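Eukaryotic translation initiation factor 5A-2 (Arabidopsis thaliana, PDB 3HKS) promotes translation elongation and termination, binding between the exit and peptidyl sites of the ribosome to rescue ribosomes stalled on polyproline and other difficult motifs. Local coordinates at residues Val49-Thr54 and His66-Asp71. Numbering follows the deposited sequence.
Sequences VVEVST and HFVAID
The carbonyl oxygen of Val68 takes two backbone N-H groups at once: Val50 N lies in the carbonyl plane at 3.0 Å from Val68 O, whereas Glu51 N, 3.2 Å from Val68 O, is tilted 22° out of that plane. Val50, its backbone turned toward helical values (psi -24°), and Glu51 together face Val68: a classic beta bulge. Past it the antiparallel ladder is regular: Val68 N returns a nearly straight bond to Glu51 O, and Ser53 and His66 exchange a pair, of which His66 N to Ser53 O is the shorter at 2.6 Å. A water donates to His66 O and is also hydrogen-bonded to Ser53 OG, while His66 NE2 is hydrogen-bonded to Ser55 OG. This is the hairpin of strands 45-55 and 64-71 in the SH3-like N-terminal domain; the loop joining them carries Lys59, probably the hypusine site as in other eIF5A proteins, unmodified here. On one face, Glu51 and Val68 run side by side, CB to CB 3.8 Å, and the extended glutamate chain carries OE2 to 3.9 Å from Val68 CG2. Val68 CG1, anti to its backbone N (chi1 -176°), meets Val50 CG2. On the other, both methyls of Val52 lie against CD1 and CE1 of Phe67, and Ile40 of strand 39-42 packs against Val49, Phe67 and Ala69. At the bulge, the side chains of Val50 and Ile70 cross at a slant, Val50 CG1 3.8 Å from Ile70 CG1.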
loop_
_atom_site.group_PDB
_atom_site.type_symbol
_atom_site.label_atom_id
_atom_site.label_comp_id
_atom_site.label_asym_id
_atom_site.label_seq_id
_atom_site.Cartn_x
_atom_site.Cartn_y
_atom_site.Cartn_z
ATOM N N VAL A 49 2.535 10.624 3.275
ATOM C CA VAL A 49 2.912 12.016 3.527
ATOM C C VAL A 49 4.437 12.165 3.633
ATOM O O VAL A 49 5.074 11.552 4.507
ATOM C CB VAL A 49 2.199 12.602 4.795
ATOM C CG1 VAL A 49 2.615 14.055 5.023
ATOM C CG2 VAL A 49 0.683 12.513 4.647
ATOM N N VAL A 50 4.998 12.986 2.745
ATOM C CA VAL A 50 6.444 13.260 2.712
ATOM C C VAL A 50 6.828 14.674 3.212
ATOM O O VAL A 50 7.951 14.892 3.678
ATOM C CB VAL A 50 7.089 12.953 1.300
ATOM C CG1 VAL A 50 7.014 11.447 0.977
ATOM C CG2 VAL A 50 6.449 13.781 0.185
ATOM N N GLU A 51 5.891 15.620 3.143
ATOM C CA GLU A 51 6.120 16.975 3.662
ATOM C C GLU A 51 4.851 17.538 4.310
ATOM O O GLU A 51 3.765 17.451 3.739
ATOM C CB GLU A 51 6.603 17.918 2.538
ATOM C CG GLU A 51 7.889 17.449 1.805
ATOM C CD GLU A 51 8.208 18.239 0.525
ATOM O OE1 GLU A 51 8.655 17.613 -0.474
ATOM O OE2 GLU A 51 8.025 19.484 0.521
ATOM N N VAL A 52 4.996 18.109 5.504
ATOM C CA VAL A 52 3.917 18.863 6.147
ATOM C C VAL A 52 4.430 20.245 6.512
ATOM O O VAL A 52 5.463 20.370 7.178
ATOM C CB VAL A 52 3.431 18.209 7.475
ATOM C CG1 VAL A 52 2.223 18.976 8.040
ATOM C CG2 VAL A 52 3.099 16.728 7.287
ATOM N N SER A 53 3.703 21.280 6.084
ATOM C CA SER A 53 3.934 22.632 6.604
ATOM C C SER A 53 2.625 23.345 6.983
ATOM O O SER A 53 1.536 22.962 6.538
ATOM C CB SER A 53 4.775 23.474 5.633
ATOM O OG SER A 53 4.122 23.670 4.399
ATOM N N THR A 54 2.731 24.368 7.819
ATOM C CA THR A 54 1.547 25.102 8.264
ATOM C C THR A 54 1.663 26.570 7.898
ATOM O O THR A 54 2.773 27.085 7.732
ATOM C CB THR A 54 1.313 24.963 9.789
ATOM O OG1 THR A 54 2.484 25.379 10.486
ATOM C CG2 THR A 54 0.986 23.511 10.174
ATOM N N HIS A 66 -0.429 22.185 4.959
ATOM C CA HIS A 66 -0.092 22.042 3.552
ATOM C C HIS A 66 0.601 20.692 3.384
ATOM O O HIS A 66 1.687 20.478 3.917
ATOM C CB HIS A 66 0.845 23.189 3.105
ATOM C CG HIS A 66 0.298 24.564 3.358
ATOM N ND1 HIS A 66 0.205 25.522 2.371
ATOM C CD2 HIS A 66 -0.201 25.136 4.482
ATOM C CE1 HIS A 66 -0.324 26.622 2.875
ATOM N NE2 HIS A 66 -0.583 26.414 4.153
ATOM N N PHE A 67 -0.026 19.786 2.644
ATOM C CA PHE A 67 0.511 18.427 2.474
ATOM C C PHE A 67 1.158 18.204 1.120
ATOM O O PHE A 67 0.601 18.581 0.084
ATOM C CB PHE A 67 -0.590 17.374 2.672
ATOM C CG PHE A 67 -1.181 17.382 4.046
ATOM C CD1 PHE A 67 -0.427 17.001 5.140
ATOM C CD2 PHE A 67 -2.490 17.792 4.249
ATOM C CE1 PHE A 67 -0.966 17.023 6.420
ATOM C CE2 PHE A 67 -3.043 17.808 5.532
ATOM C CZ PHE A 67 -2.282 17.424 6.612
ATOM N N VAL A 68 2.328 17.572 1.135
ATOM C CA VAL A 68 2.872 16.935 -0.073
ATOM C C VAL A 68 2.908 15.428 0.205
ATOM O O VAL A 68 3.437 14.997 1.224
ATOM C CB VAL A 68 4.289 17.474 -0.464
ATOM C CG1 VAL A 68 4.762 16.859 -1.779
ATOM C CG2 VAL A 68 4.282 19.003 -0.575
ATOM N N ALA A 69 2.335 14.638 -0.695
ATOM C CA ALA A 69 2.212 13.202 -0.464
ATOM C C ALA A 69 2.439 12.393 -1.739
ATOM O O ALA A 69 2.246 12.903 -2.840
ATOM C CB ALA A 69 0.835 12.875 0.169
ATOM N N ILE A 70 2.847 11.133 -1.596
ATOM C CA ILE A 70 3.169 10.293 -2.766
ATOM C C ILE A 70 2.214 9.102 -2.884
ATOM O O ILE A 70 2.112 8.286 -1.960
ATOM C CB ILE A 70 4.657 9.799 -2.730
ATOM C CG1 ILE A 70 5.641 10.978 -2.574
ATOM C CG2 ILE A 70 4.993 8.916 -3.959
ATOM C CD1 ILE A 70 5.699 11.941 -3.737
ATOM N N ASP A 71 1.507 9.015 -4.009
ATOM C CA ASP A 71 0.601 7.893 -4.277
ATOM C C ASP A 71 1.355 6.573 -4.065
ATOM O O ASP A 71 2.396 6.351 -4.696
ATOM C CB ASP A 71 0.072 7.991 -5.704
ATOM C CG ASP A 71 -0.995 6.969 -6.009
ATOM O OD1 ASP A 71 -0.817 5.769 -5.690
ATOM O OD2 ASP A 71 -2.020 7.365 -6.599
HETATM O O HOH W 1 4.129 21.250 2.424
#